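Taurocyamine kinase (Schistosoma mansoni, PDB 4WOD) reversibly transfers phosphate between ATP and the guanidino substrate taurocyamine, a phosphagen kinase reaction that requires magnesium. Local coordinates at residues S21-Y26 and L60-C65. The protein carries 4 engineered substitutions. Sequence-based numbering, arbitrary orientation.
Sequences SLTKKY and LLPRSC. With ARG (arginine), chain B.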
loop_
_atom_site.group_PDB
_atom_site.type_symbol
_atom_site.label_atom_id
_atom_site.label_comp_id
_atom_site.label_asym_id
_atom_site.label_seq_id
_atom_site.Cartn_x
_atom_site.Cartn_y
_atom_site.Cartn_z
ATOM N N SER A 21 -0.113 2.131 -18.539
ATOM C CA SER A 21 -0.072 3.590 -18.430
ATOM C C SER A 21 -1.463 4.186 -18.507
ATOM O O SER A 21 -2.382 3.544 -19.006
ATOM C CB SER A 21 0.820 4.176 -19.528
ATOM O OG SER A 21 0.459 3.703 -20.825
ATOM N N LEU A 22 -1.628 5.421 -18.032
ATOM C CA LEU A 22 -2.873 6.134 -18.288
ATOM C C LEU A 22 -3.000 6.444 -19.777
ATOM O O LEU A 22 -4.106 6.642 -20.271
ATOM C CB LEU A 22 -2.958 7.420 -17.479
ATOM C CG LEU A 22 -2.996 7.238 -15.959
ATOM C CD1 LEU A 22 -2.900 8.583 -15.239
ATOM C CD2 LEU A 22 -4.270 6.488 -15.539
ATOM N N THR A 23 -1.873 6.503 -20.485
ATOM C CA THR A 23 -1.899 6.681 -21.947
ATOM C C THR A 23 -2.610 5.521 -22.608
ATOM O O THR A 23 -3.413 5.694 -23.518
ATOM C CB THR A 23 -0.482 6.790 -22.540
ATOM O OG1 THR A 23 0.108 8.023 -22.120
ATOM C CG2 THR A 23 -0.529 6.754 -24.064
ATOM N N LYS A 24 -2.310 4.324 -22.140
ATOM C CA LYS A 24 -2.943 3.125 -22.662
ATOM C C LYS A 24 -4.443 3.170 -22.345
ATOM O O LYS A 24 -5.282 2.831 -23.178
ATOM C CB LYS A 24 -2.293 1.887 -22.058
ATOM C CG LYS A 24 -2.903 0.569 -22.477
ATOM C CD LYS A 24 -2.007 -0.544 -22.006
ATOM C CE LYS A 24 -2.549 -1.904 -22.359
ATOM N NZ LYS A 24 -1.464 -2.916 -22.320
ATOM N N LYS A 25 -4.760 3.653 -21.149
ATOM C CA LYS A 25 -6.134 3.676 -20.663
ATOM C C LYS A 25 -7.015 4.586 -21.497
ATOM O O LYS A 25 -8.141 4.230 -21.821
ATOM C CB LYS A 25 -6.151 4.104 -19.199
ATOM C CG LYS A 25 -7.503 4.043 -18.530
ATOM C CD LYS A 25 -7.323 4.108 -17.021
ATOM C CE LYS A 25 -8.625 4.357 -16.293
ATOM N NZ LYS A 25 -8.344 4.526 -14.833
ATOM N N TYR A 26 -6.496 5.744 -21.887
ATOM C CA TYR A 26 -7.342 6.735 -22.530
ATOM C C TYR A 26 -7.091 6.918 -24.026
ATOM O O TYR A 26 -7.858 7.623 -24.695
ATOM C CB TYR A 26 -7.206 8.070 -21.791
ATOM C CG TYR A 26 -7.754 7.982 -20.379
ATOM C CD1 TYR A 26 -9.124 7.790 -20.150
ATOM C CD2 TYR A 26 -6.908 8.069 -19.276
ATOM C CE1 TYR A 26 -9.625 7.687 -18.861
ATOM C CE2 TYR A 26 -7.397 7.978 -17.991
ATOM C CZ TYR A 26 -8.762 7.786 -17.785
ATOM O OH TYR A 26 -9.243 7.693 -16.503
ATOM N N LEU A 60 4.026 6.124 -16.781
ATOM C CA LEU A 60 2.612 6.267 -16.457
ATOM C C LEU A 60 1.853 7.270 -17.344
ATOM O O LEU A 60 0.666 7.096 -17.636
ATOM C CB LEU A 60 2.489 6.700 -14.998
ATOM C CG LEU A 60 1.088 6.648 -14.406
ATOM C CD1 LEU A 60 0.596 5.217 -14.455
ATOM C CD2 LEU A 60 1.118 7.166 -12.968
ATOM N N LEU A 61 2.549 8.322 -17.751
ATOM C CA LEU A 61 1.940 9.484 -18.403
ATOM C C LEU A 61 2.459 9.734 -19.820
ATOM O O LEU A 61 3.563 9.332 -20.155
ATOM C CB LEU A 61 2.189 10.733 -17.554
ATOM C CG LEU A 61 1.500 10.730 -16.188
ATOM C CD1 LEU A 61 1.854 11.976 -15.403
ATOM C CD2 LEU A 61 -0.002 10.607 -16.344
ATOM N N PRO A 62 1.650 10.398 -20.666
ATOM C CA PRO A 62 2.213 10.881 -21.930
ATOM C C PRO A 62 3.119 12.077 -21.653
ATOM O O PRO A 62 3.304 12.454 -20.486
ATOM C CB PRO A 62 0.984 11.319 -22.736
ATOM C CG PRO A 62 -0.059 11.690 -21.643
ATOM C CD PRO A 62 0.206 10.673 -20.538
ATOM N N ARG A 63 3.642 12.698 -22.699
ATOM C CA ARG A 63 4.230 14.017 -22.515
ATOM C C ARG A 63 3.498 14.956 -23.455
ATOM O O ARG A 63 2.426 14.618 -23.948
ATOM C CB ARG A 63 5.750 13.987 -22.752
ATOM C CG ARG A 63 6.506 13.009 -21.800
ATOM C CD ARG A 63 6.486 13.485 -20.311
ATOM N NE ARG A 63 7.300 12.661 -19.400
ATOM C CZ ARG A 63 6.892 11.541 -18.813
ATOM N NH1 ARG A 63 5.670 11.060 -19.034
ATOM N NH2 ARG A 63 7.714 10.886 -17.993
ATOM N N SER A 64 4.044 16.135 -23.707
ATOM C CA SER A 64 3.360 17.058 -24.600
ATOM C C SER A 64 4.318 17.575 -25.652
ATOM O O SER A 64 5.428 17.995 -25.336
ATOM C CB SER A 64 2.726 18.216 -23.814
ATOM O OG SER A 64 3.628 18.751 -22.867
ATOM N N CYS A 65 3.871 17.520 -26.902
ATOM C CA CYS A 65 4.641 18.010 -28.036
ATOM C C CYS A 65 4.947 19.505 -27.924
ATOM O O CYS A 65 5.985 19.973 -28.392
ATOM C CB CYS A 65 3.884 17.712 -29.334
ATOM S SG CYS A 65 2.176 18.353 -29.451
HETATM N N ARG B . 4.398 9.997 -13.584
HETATM C CA ARG B . 5.258 10.134 -14.727
HETATM C C ARG B . 5.380 8.946 -15.662
HETATM O O ARG B . 5.611 7.801 -15.201
HETATM C CB ARG B . 6.597 10.630 -14.321
HETATM C CG ARG B . 6.621 12.111 -14.146
HETATM C CD ARG B . 7.482 12.644 -15.232
HETATM N NE ARG B . 7.574 14.070 -15.133
HETATM C CZ ARG B . 8.704 14.717 -15.182
HETATM N NH1 ARG B . 8.721 16.013 -15.090
HETATM N NH2 ARG B . 9.819 14.050 -15.297
HETATM O OXT ARG B . 5.192 9.313 -16.831
#
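In the guanidino-substrate pocket of the first repeat, the loop 60-65 grips the carboxylate of the bound arginine on one side and meets the start of helix 22-26 on the other, where L22 and T23 touch L60, L61 and P62. A single backbone hydrogen bond joins the two segments: L22 N, in the first turn of the helix, gives its hydrogen to L60 O at 2.9 Å, in the plane of that carbonyl. S21 is the N-cap, its OG accepting from K24 N at 3.1 Å and also hydrogen-bonded to OD1 of N19, while its CB rests against the same L60 carbonyl. The L22 and L61 side chains run alongside each other in a common direction, with L22 CD1 3.7 Å from L61 CD2; the other methyl of L61, CD1, faces the amino nitrogen and CA of the ligand. T23 and P62 run past one another in opposing directions, T23 OG1, anti to the carbonyl carbon (chi1 -69°), lying 3.1 Å from P62 CD; this hydroxyl is hydrogen-bonded to OD1 of N53, whose ND2 is hydrogen-bonded to L61 O. Turned to the ligand, L60 N donates almost straight to one carboxylate oxygen, O (2.8 Å, 168°). The other, OXT, takes L61 N and R63 NH1, with a weak third bond from R63 NH2. R63 NH1 also donates to P62 O at 3.1 Å; P62 O lies close to the guanidinium plane, whereas NH1 stands above the plane of the P62 carbonyl. This bond would help fix the rotation of the guanidinium, whose positive charge probably offsets the negative charge of the carboxylate. L61 also lies beside the predicted active-site C268. Within the small helical N-terminal domain, helix 74-84 packs on L22, L60 and L61, while helix 46-55 covers T23 and P62.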